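Type II restriction enzyme SfiI (PDB 2EZV) recognises the interrupted double-stranded DNA sequence 5'-GGCCN(5)GGCC-3' and, acting as a tetramer, cuts it to leave fragments with terminal 5'-phosphates. Local coordinates at a contact of chain A with DNA and the interface of chains A and B. Numbering follows the deposited sequence. Chains: chain A/B, Type II restriction enzyme SfiI.

Contacts 1 and 4 are the DNA-reading face of chain A: their centres lie about 16 Å apart, measured between C-alpha centres like all distances here, and both use A:Lys208, whose NZ reads a guanine in contact 1 while its carbonyl and CD serve contact 4. Contacts 2 and 3 belong to the two-fold symmetric A–B interface, about 9 Å apart, joined by B:Trp85, by helix 10-41 and by the C-terminal segment of chain A. Contact 1 is about 28 Å from contact 2 and 32 Å from contact 3, and contact 4 is about 39 and 44 Å from them. Sequence recognition and subunit assembly thus occupy well-separated surfaces of one polypeptide.

Contact 1: a contact of chain A with DNA. Residues chain A 104-106, 165, 208. With nucleotides of chain C.
The turn after strand 93-104, the strand that carries the calcium ligand A:Asp100 of the PD-(D/E)XK nuclease core, holds the backbone of DG15 of chain C through A:Thr105, while A:Glu106 and A:Lys208 reach into the major groove. Phosphate oxygen OP2 of DG15 takes two bonds from that one threonine, from the amide N of A:Thr105 at 2.8 Å and from its hydroxyl OG1 at 2.7 Å. With chi1 at 50°, OG1 sits between the backbone N and the carbonyl carbon, which lets hydroxyl and amide converge on the same oxygen. The other phosphate oxygen, OP1, receives the phenol OH of A:Tyr165 at 2.7 Å. A:Lys208, bent at its last two torsions, reads the base of DG15: NZ donates to N7 at 2.7 Å and to O6 of the same guanine at 2.8 Å, a pair of acceptors that marks guanine. An alanine here removes this shared donor and would probably weaken the distinction between guanine and adenine. One base further, N4 of DC16 gives a hydrogen bond to the carboxylate OE2 of A:Glu106 at 3.0 Å, arriving 37° above the carboxylate plane. The A:Glu106 backbone is steadied in turn: its N bonds OG of A:Ser104 at 3.0 Å.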
loop_
_atom_site.group_PDB
_atom_site.type_symbol
_atom_site.label_atom_id
_atom_site.label_comp_id
_atom_site.label_asym_id
_atom_site.label_seq_id
_atom_site.Cartn_x
_atom_site.Cartn_y
_atom_site.Cartn_z
ATOM N N SER A 104 -0.562 -30.350 -3.450
ATOM C CA SER A 104 -0.918 -31.694 -3.895
ATOM C C SER A 104 0.264 -32.496 -4.420
ATOM O O SER A 104 1.209 -31.934 -4.989
ATOM C CB SER A 104 -2.000 -31.613 -4.984
ATOM O OG SER A 104 -2.425 -32.901 -5.417
ATOM N N THR A 105 0.196 -33.812 -4.210
ATOM C CA THR A 105 1.227 -34.723 -4.682
ATOM C C THR A 105 0.874 -35.130 -6.109
ATOM O O THR A 105 1.637 -35.833 -6.764
ATOM C CB THR A 105 1.320 -36.010 -3.816
ATOM O OG1 THR A 105 0.014 -36.583 -3.671
ATOM C CG2 THR A 105 1.905 -35.705 -2.442
ATOM N N GLU A 106 -0.288 -34.682 -6.582
ATOM C CA GLU A 106 -0.743 -35.000 -7.937
ATOM C C GLU A 106 -0.511 -33.836 -8.909
ATOM O O GLU A 106 -0.637 -32.666 -8.549
ATOM C CB GLU A 106 -2.218 -35.391 -7.914
ATOM C CG GLU A 106 -2.520 -36.562 -6.990
ATOM C CD GLU A 106 -3.984 -36.946 -7.008
ATOM O OE1 GLU A 106 -4.523 -37.158 -8.109
ATOM O OE2 GLU A 106 -4.600 -37.042 -5.931
ATOM N N TYR A 165 4.037 -31.018 -5.509
ATOM C CA TYR A 165 5.256 -31.357 -4.787
ATOM C C TYR A 165 5.255 -32.830 -4.393
ATOM O O TYR A 165 4.231 -33.518 -4.505
ATOM C CB TYR A 165 5.333 -30.529 -3.509
ATOM C CG TYR A 165 4.465 -31.114 -2.432
ATOM C CD1 TYR A 165 5.011 -31.907 -1.430
ATOM C CD2 TYR A 165 3.082 -30.961 -2.470
ATOM C CE1 TYR A 165 4.204 -32.539 -0.494
ATOM C CE2 TYR A 165 2.263 -31.589 -1.541
ATOM C CZ TYR A 165 2.831 -32.379 -0.557
ATOM O OH TYR A 165 2.029 -33.023 0.356
ATOM N N LYS A 208 -13.756 -35.651 -4.360
ATOM C CA LYS A 208 -12.847 -36.443 -3.536
ATOM C C LYS A 208 -13.515 -36.852 -2.220
ATOM O O LYS A 208 -12.937 -37.578 -1.412
ATOM C CB LYS A 208 -11.561 -35.640 -3.270
ATOM C CG LYS A 208 -10.522 -36.347 -2.412
ATOM C CD LYS A 208 -9.371 -35.414 -2.061
ATOM C CE LYS A 208 -8.248 -35.469 -3.079
ATOM N NZ LYS A 208 -7.317 -36.608 -2.837
ATOM P P DG C 15 -1.374 -34.597 -0.917
ATOM O OP1 DG C 15 -0.419 -33.507 -0.582
ATOM O OP2 DG C 15 -1.628 -34.931 -2.337
ATOM O "O5'" DG C 15 -0.926 -35.892 -0.108
ATOM C "C5'" DG C 15 -0.943 -35.861 1.326
ATOM C "C4'" DG C 15 -1.117 -37.246 1.904
ATOM O "O4'" DG C 15 -2.515 -37.636 1.934
ATOM C "C3'" DG C 15 -0.427 -38.304 1.057
ATOM O "O3'" DG C 15 -0.009 -39.369 1.916
ATOM C "C2'" DG C 15 -1.526 -38.714 0.088
ATOM C "C1'" DG C 15 -2.760 -38.669 0.982
ATOM N N9 DG C 15 -4.035 -38.397 0.316
ATOM C C8 DG C 15 -4.298 -37.360 -0.546
ATOM N N7 DG C 15 -5.528 -37.348 -0.977
ATOM C C5 DG C 15 -6.121 -38.447 -0.372
ATOM C C6 DG C 15 -7.457 -38.936 -0.465
ATOM O O6 DG C 15 -8.402 -38.480 -1.120
ATOM N N1 DG C 15 -7.646 -40.075 0.310
ATOM C C2 DG C 15 -6.679 -40.672 1.081
ATOM N N2 DG C 15 -7.080 -41.769 1.748
ATOM N N3 DG C 15 -5.422 -40.226 1.183
ATOM C C4 DG C 15 -5.218 -39.114 0.431
ATOM P P DC C 16 1.098 -40.418 1.416
ATOM O OP1 DC C 16 1.889 -40.808 2.614
ATOM O OP2 DC C 16 1.793 -39.898 0.206
ATOM O "O5'" DC C 16 0.223 -41.671 0.988
ATOM C "C5'" DC C 16 -1.087 -41.471 0.516
ATOM C "C4'" DC C 16 -1.919 -42.704 0.726
ATOM O "O4'" DC C 16 -3.269 -42.350 0.359
ATOM C "C3'" DC C 16 -1.517 -43.837 -0.211
ATOM O "O3'" DC C 16 -1.792 -45.109 0.377
ATOM C "C2'" DC C 16 -2.346 -43.561 -1.447
ATOM C "C1'" DC C 16 -3.618 -42.947 -0.876
ATOM N N1 DC C 16 -4.186 -41.893 -1.730
ATOM C C2 DC C 16 -5.563 -41.877 -1.947
ATOM O O2 DC C 16 -6.266 -42.722 -1.373
ATOM N N3 DC C 16 -6.093 -40.944 -2.774
ATOM C C4 DC C 16 -5.300 -40.047 -3.363
ATOM N N4 DC C 16 -5.868 -39.151 -4.179
ATOM C C5 DC C 16 -3.892 -40.028 -3.142
ATOM C C6 DC C 16 -3.382 -40.958 -2.320
#

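Contact 2: the interface of chains A and B. Residues chain A 22, 26, 264-265; chain B 3, 85, 92.
Polar contacts centre on B:Gln3, whose side-chain amide pairs with the backbone of A:Leu265 much as a neighbouring strand would. Through it the N-terminal segment of chain B packs on helix 10-41 and the C-terminal segment of chain A, in a two-fold symmetric subunit interface of the tetramer. The amide N of A:Leu265 donates to OE1 of B:Gln3 at 2.9 Å, coming in tilted 18° from the carbonyl plane. In return NE2 of B:Gln3 donates to O of A:Leu265 at 3.0 Å, nearly straight at 173° and onto a lone pair. Two opposed bonds of this kind fix the rotation of the glutamine amide and say which end is oxygen. A:Gln26 meets B:Gln3 tip to tip, but the N-H is directed away and the approach is mere proximity, the two amide planes being turned 39° apart.

Packing supplies the rest. The methyl CD2 of B:Leu92 rests on the aliphatic stem of A:Gln26, 3.3 Å from CG, and also lies over one face of the B:Trp85 indole. CB of the same leucine touches CG of A:Arg22 at 4.0 Å. Bent at chi2, A:Arg22 carries its guanidinium across B:Gln3, and its NH2 hovers 3.5 Å above the ring plane of A:Phe264, towards the rim. A:Phe264 itself offers CB to CD of B:Gln3 at 3.8 Å, its ring almost perpendicular to that amide. From helix 10-41, NE2 of A:Gln26 comes within 3.9 Å of the indole CZ2 of B:Trp85.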
loop_
_atom_site.group_PDB
_atom_site.type_symbol
_atom_site.label_atom_id
_atom_site.label_comp_id
_atom_site.label_asym_id
_atom_site.label_seq_id
_atom_site.Cartn_x
_atom_site.Cartn_y
_atom_site.Cartn_z
ATOM N N ARG A 22 -2.802 -13.792 -16.694
ATOM C CA ARG A 22 -1.457 -13.420 -17.114
ATOM C C ARG A 22 -0.727 -12.617 -16.036
ATOM O O ARG A 22 0.470 -12.796 -15.826
ATOM C CB ARG A 22 -1.503 -12.597 -18.407
ATOM C CG ARG A 22 -0.114 -12.200 -18.902
ATOM C CD ARG A 22 0.689 -13.439 -19.317
ATOM N NE ARG A 22 2.042 -13.119 -19.767
ATOM C CZ ARG A 22 3.058 -12.861 -18.951
ATOM N NH1 ARG A 22 2.870 -12.891 -17.644
ATOM N NH2 ARG A 22 4.256 -12.570 -19.441
ATOM N N GLN A 26 2.808 -13.872 -13.801
ATOM C CA GLN A 26 4.039 -13.108 -13.676
ATOM C C GLN A 26 4.407 -12.992 -12.208
ATOM O O GLN A 26 5.580 -13.087 -11.848
ATOM C CB GLN A 26 3.873 -11.699 -14.258
ATOM C CG GLN A 26 4.331 -11.582 -15.693
ATOM C CD GLN A 26 5.798 -11.268 -15.830
ATOM O OE1 GLN A 26 6.333 -11.274 -16.926
ATOM N NE2 GLN A 26 6.452 -10.972 -14.723
ATOM N N PHE A 264 8.935 -16.038 -21.352
ATOM C CA PHE A 264 8.810 -14.594 -21.205
ATOM C C PHE A 264 9.812 -14.031 -20.214
ATOM O O PHE A 264 10.368 -14.762 -19.398
ATOM C CB PHE A 264 7.378 -14.229 -20.778
ATOM C CG PHE A 264 6.962 -14.807 -19.446
ATOM C CD1 PHE A 264 7.256 -14.144 -18.260
ATOM C CD2 PHE A 264 6.276 -16.016 -19.382
ATOM C CE1 PHE A 264 6.874 -14.673 -17.027
ATOM C CE2 PHE A 264 5.888 -16.555 -18.148
ATOM C CZ PHE A 264 6.190 -15.877 -16.970
ATOM N N LEU A 265 10.039 -12.727 -20.303
ATOM C CA LEU A 265 10.974 -12.042 -19.420
ATOM C C LEU A 265 10.327 -11.731 -18.078
ATOM O O LEU A 265 9.144 -11.387 -18.013
ATOM C CB LEU A 265 11.439 -10.737 -20.068
ATOM C CG LEU A 265 12.093 -10.888 -21.444
ATOM C CD1 LEU A 265 12.539 -9.534 -21.974
ATOM C CD2 LEU A 265 13.287 -11.817 -21.316
ATOM N N GLN B 3 4.996 -8.377 -24.690
ATOM C CA GLN B 3 5.631 -7.749 -23.536
ATOM C C GLN B 3 6.298 -6.472 -24.055
ATOM O O GLN B 3 6.401 -5.476 -23.343
ATOM C CB GLN B 3 6.697 -8.652 -22.909
ATOM C CG GLN B 3 6.173 -9.820 -22.082
ATOM C CD GLN B 3 7.261 -10.418 -21.198
ATOM O OE1 GLN B 3 8.322 -10.813 -21.684
ATOM N NE2 GLN B 3 7.005 -10.478 -19.890
ATOM N N TRP B 85 3.376 -2.519 -14.117
ATOM C CA TRP B 85 2.892 -3.487 -15.098
ATOM C C TRP B 85 1.429 -3.131 -15.342
ATOM O O TRP B 85 0.660 -2.948 -14.396
ATOM C CB TRP B 85 2.938 -4.924 -14.561
ATOM C CG TRP B 85 4.295 -5.522 -14.406
ATOM C CD1 TRP B 85 4.967 -5.732 -13.244
ATOM C CD2 TRP B 85 5.105 -6.086 -15.447
ATOM N NE1 TRP B 85 6.142 -6.405 -13.488
ATOM C CE2 TRP B 85 6.251 -6.636 -14.831
ATOM C CE3 TRP B 85 4.967 -6.187 -16.841
ATOM C CZ2 TRP B 85 7.259 -7.283 -15.560
ATOM C CZ3 TRP B 85 5.972 -6.833 -17.567
ATOM C CH2 TRP B 85 7.101 -7.373 -16.920
ATOM N N LEU B 92 0.682 -8.331 -20.518
ATOM C CA LEU B 92 0.982 -7.605 -19.287
ATOM C C LEU B 92 2.123 -6.653 -19.650
ATOM O O LEU B 92 3.304 -7.024 -19.646
ATOM C CB LEU B 92 1.423 -8.566 -18.193
ATOM C CG LEU B 92 1.797 -7.902 -16.875
ATOM C CD1 LEU B 92 0.560 -7.255 -16.256
ATOM C CD2 LEU B 92 2.394 -8.958 -15.936
#

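Contact 3: the interface of chains A and B. Residues chain A 30, 267; chain B 70, 85, 144-146.
A water is held between the two subunits by the indole NE1 of B:Trp85, at 2.9 Å from the water oxygen, and by the side-chain amide NE2 of A:Gln30, at 3.1 Å from it. This bridge belongs to the subunit interface of a tetrameric Type IIF restriction endonuclease, where helix 10-41 and the C-terminal segment of chain A pack on chain B. The water lies in the indole plane, at its edge. With its chain extended beyond CG (chi2 -176°), A:Gln30 serves both the water and its own chain: as NE2 faces the water, OE1 accepts the backbone N of A:Leu267 at 2.9 Å, the donor standing 55° above the amide carbonyl plane. That internal bond ties the C-terminal segment to the helix and positions the leucine. A:Leu267 then inserts its branched end among chain B side chains. Its CD2 meets the indole CZ2 of B:Trp85 at 3.8 Å and, with the two side chains crossing at about a right angle, CG2 of B:Ile70 at 3.8 Å. B:Ile70 is a second-shell support as well, laying CD1 over one face of the indole. The other methyl, CD1 of A:Leu267, points to the backbone following strand 141-145 and lies 4.1 Å from CA of B:Ser146.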
loop_
_atom_site.group_PDB
_atom_site.type_symbol
_atom_site.label_atom_id
_atom_site.label_comp_id
_atom_site.label_asym_id
_atom_site.label_seq_id
_atom_site.Cartn_x
_atom_site.Cartn_y
_atom_site.Cartn_z
ATOM N N GLN A 30 7.815 -14.319 -10.692
ATOM C CA GLN A 30 8.789 -13.451 -10.053
ATOM C C GLN A 30 9.020 -13.785 -8.589
ATOM O O GLN A 30 10.058 -13.439 -8.030
ATOM C CB GLN A 30 8.389 -11.982 -10.246
ATOM C CG GLN A 30 8.510 -11.570 -11.718
ATOM C CD GLN A 30 8.234 -10.095 -11.985
ATOM O OE1 GLN A 30 8.396 -9.629 -13.110
ATOM N NE2 GLN A 30 7.814 -9.355 -10.958
ATOM N N LEU A 267 11.147 -10.031 -13.871
ATOM C CA LEU A 267 11.997 -9.188 -13.033
ATOM C C LEU A 267 12.349 -9.798 -11.686
ATOM O O LEU A 267 11.683 -10.719 -11.218
ATOM C CB LEU A 267 11.313 -7.836 -12.821
ATOM C CG LEU A 267 11.446 -6.800 -13.940
ATOM C CD1 LEU A 267 11.503 -7.477 -15.299
ATOM C CD2 LEU A 267 10.281 -5.820 -13.857
ATOM N N ILE B 70 6.538 -1.944 -10.397
ATOM C CA ILE B 70 7.805 -2.490 -10.846
ATOM C C ILE B 70 8.839 -1.799 -9.964
ATOM O O ILE B 70 8.720 -0.596 -9.675
ATOM C CB ILE B 70 8.066 -2.178 -12.336
ATOM C CG1 ILE B 70 7.255 -3.150 -13.199
ATOM C CG2 ILE B 70 9.559 -2.259 -12.642
ATOM C CD1 ILE B 70 7.424 -2.966 -14.695
ATOM N N TRP B 85 3.376 -2.519 -14.117
ATOM C CA TRP B 85 2.892 -3.487 -15.098
ATOM C C TRP B 85 1.429 -3.131 -15.342
ATOM O O TRP B 85 0.660 -2.948 -14.396
ATOM C CB TRP B 85 2.938 -4.924 -14.561
ATOM C CG TRP B 85 4.295 -5.522 -14.406
ATOM C CD1 TRP B 85 4.967 -5.732 -13.244
ATOM C CD2 TRP B 85 5.105 -6.086 -15.447
ATOM N NE1 TRP B 85 6.142 -6.405 -13.488
ATOM C CE2 TRP B 85 6.251 -6.636 -14.831
ATOM C CE3 TRP B 85 4.967 -6.187 -16.841
ATOM C CZ2 TRP B 85 7.259 -7.283 -15.560
ATOM C CZ3 TRP B 85 5.972 -6.833 -17.567
ATOM C CH2 TRP B 85 7.101 -7.373 -16.920
ATOM N N LEU B 144 14.205 -1.751 -18.834
ATOM C CA LEU B 144 14.246 -2.438 -17.548
ATOM C C LEU B 144 15.119 -3.681 -17.707
ATOM O O LEU B 144 15.127 -4.307 -18.765
ATOM C CB LEU B 144 12.832 -2.855 -17.121
ATOM C CG LEU B 144 11.744 -1.778 -17.052
ATOM C CD1 LEU B 144 10.412 -2.419 -16.675
ATOM C CD2 LEU B 144 12.129 -0.721 -16.042
ATOM N N GLN B 145 15.849 -4.036 -16.657
ATOM C CA GLN B 145 16.726 -5.199 -16.702
ATOM C C GLN B 145 16.023 -6.461 -16.222
ATOM O O GLN B 145 15.715 -6.592 -15.035
ATOM C CB GLN B 145 17.963 -4.967 -15.833
ATOM C CG GLN B 145 18.927 -6.144 -15.819
ATOM C CD GLN B 145 19.468 -6.454 -17.196
ATOM O OE1 GLN B 145 20.057 -5.590 -17.840
ATOM N NE2 GLN B 145 19.268 -7.682 -17.661
ATOM N N SER B 146 15.775 -7.391 -17.139
ATOM C CA SER B 146 15.120 -8.640 -16.773
ATOM C C SER B 146 16.138 -9.488 -16.038
ATOM O O SER B 146 17.340 -9.260 -16.149
ATOM C CB SER B 146 14.629 -9.393 -18.016
ATOM O OG SER B 146 15.698 -10.003 -18.714
HETATM O O HOH W 1 7.661 -6.258 -11.043
#

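Contact 4: a contact of chain A with DNA. Residues chain A 208-210, 213, 215, 218. With nucleotides of chain D; nucleotides of chain C.
Base readout starts with A:Arg218, whose guanidinium meets the major-groove edge of DG14 of chain C end-on and coplanar: NH1 donates to N7 of DG14 at 3.3 Å and NH2 to its O6 at 2.6 Å. Methyl C7 of DT13 caps the centre of one guanidinium face. Replacing A:Arg218 by a methionine takes away these two N-H donors and would probably leave the N7 and O6 edge less well read and the thymine methyl without its flat partner. The paired cytosine is read too, N4 of DC8 of chain D giving a hydrogen bond to the syn lone pair of OE1 of A:Glu215 at 3.1 Å. That same oxygen accepts N of A:Ser210 at 2.6 Å, which steadies the carboxylate. N4 of DC7 of chain D bonds the carbonyl O of A:Lys208 at 2.6 Å, in the carbonyl plane, while CD of this lysine lies over the five-membered ring of DG14.

Backbone contacts flank this readout. OG of A:Ser210, turned toward the phosphate by a chi1 of 167° (anti to its backbone N), donates to OP2 of DC7 at 2.9 Å and also accepts N of A:Arg213. NE of A:Arg213 forms a salt bridge with OP2 of DC8 at 3.4 Å. The loop thereby reads both strands of a GGCC half-site, contributing to the sequence specificity of the nuclease.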
loop_
_atom_site.group_PDB
_atom_site.type_symbol
_atom_site.label_atom_id
_atom_site.label_comp_id
_atom_site.label_asym_id
_atom_site.label_seq_id
_atom_site.Cartn_x
_atom_site.Cartn_y
_atom_site.Cartn_z
ATOM N N LYS A 208 -13.756 -35.651 -4.360
ATOM C CA LYS A 208 -12.847 -36.443 -3.536
ATOM C C LYS A 208 -13.515 -36.852 -2.220
ATOM O O LYS A 208 -12.937 -37.578 -1.412
ATOM C CB LYS A 208 -11.561 -35.640 -3.270
ATOM C CG LYS A 208 -10.522 -36.347 -2.412
ATOM C CD LYS A 208 -9.371 -35.414 -2.061
ATOM C CE LYS A 208 -8.248 -35.469 -3.079
ATOM N NZ LYS A 208 -7.317 -36.608 -2.837
ATOM N N HIS A 209 -14.741 -36.389 -2.021
ATOM C CA HIS A 209 -15.494 -36.706 -0.816
ATOM C C HIS A 209 -15.864 -38.191 -0.787
ATOM O O HIS A 209 -15.622 -38.918 -1.749
ATOM C CB HIS A 209 -16.765 -35.859 -0.761
ATOM C CG HIS A 209 -17.703 -36.114 -1.898
ATOM N ND1 HIS A 209 -17.357 -35.885 -3.213
ATOM C CD2 HIS A 209 -18.965 -36.604 -1.920
ATOM C CE1 HIS A 209 -18.366 -36.223 -3.995
ATOM N NE2 HIS A 209 -19.353 -36.662 -3.237
ATOM N N SER A 210 -16.449 -38.627 0.324
ATOM C CA SER A 210 -16.860 -40.016 0.499
ATOM C C SER A 210 -18.363 -40.128 0.674
ATOM O O SER A 210 -18.881 -39.908 1.768
ATOM C CB SER A 210 -16.186 -40.631 1.728
ATOM O OG SER A 210 -16.801 -41.867 2.069
ATOM N N ARG A 213 -19.505 -42.504 3.334
ATOM C CA ARG A 213 -19.445 -41.937 4.669
ATOM C C ARG A 213 -20.460 -40.807 4.806
ATOM O O ARG A 213 -20.586 -40.196 5.866
ATOM C CB ARG A 213 -18.042 -41.411 4.948
ATOM C CG ARG A 213 -17.007 -42.492 5.152
ATOM C CD ARG A 213 -15.630 -41.880 5.182
ATOM N NE ARG A 213 -14.656 -42.744 5.831
ATOM C CZ ARG A 213 -14.646 -43.002 7.133
ATOM N NH1 ARG A 213 -15.563 -42.461 7.926
ATOM N NH2 ARG A 213 -13.711 -43.792 7.643
ATOM N N GLU A 215 -20.384 -37.893 3.288
ATOM C CA GLU A 215 -19.751 -36.573 3.287
ATOM C C GLU A 215 -20.455 -35.665 2.270
ATOM O O GLU A 215 -20.955 -36.137 1.243
ATOM C CB GLU A 215 -18.257 -36.701 2.973
ATOM C CG GLU A 215 -17.536 -37.745 3.840
ATOM C CD GLU A 215 -16.032 -37.806 3.589
ATOM O OE1 GLU A 215 -15.596 -37.513 2.461
ATOM O OE2 GLU A 215 -15.279 -38.165 4.517
ATOM N N ARG A 218 -18.077 -32.878 -3.046
ATOM C CA ARG A 218 -17.176 -31.915 -3.634
ATOM C C ARG A 218 -17.064 -32.253 -5.108
ATOM O O ARG A 218 -17.712 -33.192 -5.579
ATOM C CB ARG A 218 -15.823 -31.996 -2.945
ATOM C CG ARG A 218 -15.858 -31.439 -1.540
ATOM C CD ARG A 218 -14.481 -31.438 -0.938
ATOM N NE ARG A 218 -14.157 -32.712 -0.326
ATOM C CZ ARG A 218 -12.916 -33.127 -0.090
ATOM N NH1 ARG A 218 -11.877 -32.368 -0.426
ATOM N NH2 ARG A 218 -12.719 -34.295 0.504
ATOM P P DG D 6 -17.411 -43.118 -7.358
ATOM O OP1 DG D 6 -18.441 -44.121 -7.716
ATOM O OP2 DG D 6 -17.777 -41.683 -7.301
ATOM O "O5'" DG D 6 -16.815 -43.557 -5.946
ATOM C "C5'" DG D 6 -15.419 -43.780 -5.802
ATOM C "C4'" DG D 6 -15.018 -43.890 -4.348
ATOM O "O4'" DG D 6 -13.699 -43.315 -4.231
ATOM C "C3'" DG D 6 -15.886 -43.077 -3.380
ATOM O "O3'" DG D 6 -15.559 -43.550 -2.061
ATOM C "C2'" DG D 6 -15.242 -41.703 -3.453
ATOM C "C1'" DG D 6 -13.789 -42.114 -3.491
ATOM N N9 DG D 6 -12.770 -41.185 -3.954
ATOM C C8 DG D 6 -12.916 -40.024 -4.675
ATOM N N7 DG D 6 -11.784 -39.393 -4.856
ATOM C C5 DG D 6 -10.840 -40.199 -4.229
ATOM C C6 DG D 6 -9.433 -40.040 -4.080
ATOM O O6 DG D 6 -8.712 -39.119 -4.482
ATOM N N1 DG D 6 -8.874 -41.102 -3.376
ATOM C C2 DG D 6 -9.571 -42.176 -2.878
ATOM N N2 DG D 6 -8.863 -43.109 -2.231
ATOM N N3 DG D 6 -10.873 -42.329 -3.005
ATOM C C4 DG D 6 -11.437 -41.313 -3.685
ATOM P P DC D 7 -16.667 -44.216 -1.105
ATOM O OP1 DC D 7 -17.357 -45.280 -1.878
ATOM O OP2 DC D 7 -17.473 -43.170 -0.426
ATOM O "O5'" DC D 7 -15.733 -44.911 -0.013
ATOM C "C5'" DC D 7 -14.800 -45.910 -0.419
ATOM C "C4'" DC D 7 -13.679 -46.083 0.585
ATOM O "O4'" DC D 7 -12.576 -45.180 0.297
ATOM C "C3'" DC D 7 -14.083 -45.771 2.026
ATOM O "O3'" DC D 7 -13.308 -46.586 2.924
ATOM C "C2'" DC D 7 -13.743 -44.294 2.151
ATOM C "C1'" DC D 7 -12.460 -44.207 1.327
ATOM N N1 DC D 7 -12.124 -42.898 0.723
ATOM C C2 DC D 7 -10.774 -42.460 0.721
ATOM O O2 DC D 7 -9.891 -43.190 1.188
ATOM N N3 DC D 7 -10.475 -41.248 0.207
ATOM C C4 DC D 7 -11.446 -40.476 -0.293
ATOM N N4 DC D 7 -11.105 -39.280 -0.778
ATOM C C5 DC D 7 -12.812 -40.896 -0.318
ATOM C C6 DC D 7 -13.102 -42.103 0.193
ATOM P P DC D 8 -13.711 -46.692 4.479
ATOM O OP1 DC D 8 -13.610 -48.124 4.860
ATOM O OP2 DC D 8 -14.975 -45.950 4.721
ATOM O "O5'" DC D 8 -12.533 -45.922 5.210
ATOM C "C5'" DC D 8 -11.950 -44.797 4.587
ATOM C "C4'" DC D 8 -10.509 -44.647 4.996
ATOM O "O4'" DC D 8 -9.988 -43.544 4.226
ATOM C "C3'" DC D 8 -10.310 -44.262 6.455
ATOM O "O3'" DC D 8 -9.045 -44.733 6.936
ATOM C "C2'" DC D 8 -10.415 -42.748 6.416
ATOM C "C1'" DC D 8 -9.849 -42.388 5.044
ATOM N N1 DC D 8 -10.604 -41.302 4.392
ATOM C C2 DC D 8 -9.901 -40.290 3.741
ATOM O O2 DC D 8 -8.668 -40.350 3.716
ATOM N N3 DC D 8 -10.588 -39.277 3.158
ATOM C C4 DC D 8 -11.923 -39.257 3.212
ATOM N N4 DC D 8 -12.559 -38.236 2.637
ATOM C C5 DC D 8 -12.664 -40.286 3.862
ATOM C C6 DC D 8 -11.973 -41.279 4.429
ATOM P P DT C 13 -10.140 -25.632 3.514
ATOM O OP1 DT C 13 -9.691 -24.219 3.635
ATOM O OP2 DT C 13 -11.147 -26.004 2.490
ATOM O "O5'" DT C 13 -8.853 -26.530 3.283
ATOM C "C5'" DT C 13 -8.796 -27.817 3.864
ATOM C "C4'" DT C 13 -7.469 -28.466 3.586
ATOM O "O4'" DT C 13 -7.541 -29.798 4.141
ATOM C "C3'" DT C 13 -7.161 -28.656 2.108
ATOM O "O3'" DT C 13 -5.742 -28.644 1.933
ATOM C "C2'" DT C 13 -7.815 -29.993 1.800
ATOM C "C1'" DT C 13 -7.675 -30.765 3.109
ATOM N N1 DT C 13 -8.839 -31.630 3.452
ATOM C C2 DT C 13 -8.565 -32.820 4.090
ATOM O O2 DT C 13 -7.433 -33.162 4.404
ATOM N N3 DT C 13 -9.663 -33.599 4.350
ATOM C C4 DT C 13 -10.985 -33.321 4.052
ATOM O O4 DT C 13 -11.859 -34.145 4.352
ATOM C C5 DT C 13 -11.217 -32.039 3.391
ATOM C C7 DT C 13 -12.624 -31.636 3.033
ATOM C C6 DT C 13 -10.142 -31.269 3.133
ATOM P P DG C 14 -5.103 -28.623 0.459
ATOM O OP1 DG C 14 -4.249 -27.425 0.320
ATOM O OP2 DG C 14 -6.151 -28.897 -0.553
ATOM O "O5'" DG C 14 -4.118 -29.860 0.519
ATOM C "C5'" DG C 14 -4.328 -30.979 -0.311
ATOM C "C4'" DG C 14 -3.862 -32.235 0.383
ATOM O "O4'" DG C 14 -4.938 -32.761 1.210
ATOM C "C3'" DG C 14 -3.618 -33.300 -0.682
ATOM O "O3'" DG C 14 -2.731 -34.261 -0.157
ATOM C "C2'" DG C 14 -4.971 -33.952 -0.821
ATOM C "C1'" DG C 14 -5.414 -33.958 0.621
ATOM N N9 DG C 14 -6.851 -34.076 0.801
ATOM C C8 DG C 14 -7.849 -33.243 0.361
ATOM N N7 DG C 14 -9.043 -33.715 0.593
ATOM C C5 DG C 14 -8.811 -34.917 1.245
ATOM C C6 DG C 14 -9.716 -35.891 1.733
ATOM O O6 DG C 14 -10.956 -35.886 1.679
ATOM N N1 DG C 14 -9.043 -36.961 2.329
ATOM C C2 DG C 14 -7.675 -37.074 2.432
ATOM N N2 DG C 14 -7.191 -38.169 3.039
ATOM N N3 DG C 14 -6.831 -36.176 1.973
ATOM C C4 DG C 14 -7.462 -35.134 1.398
#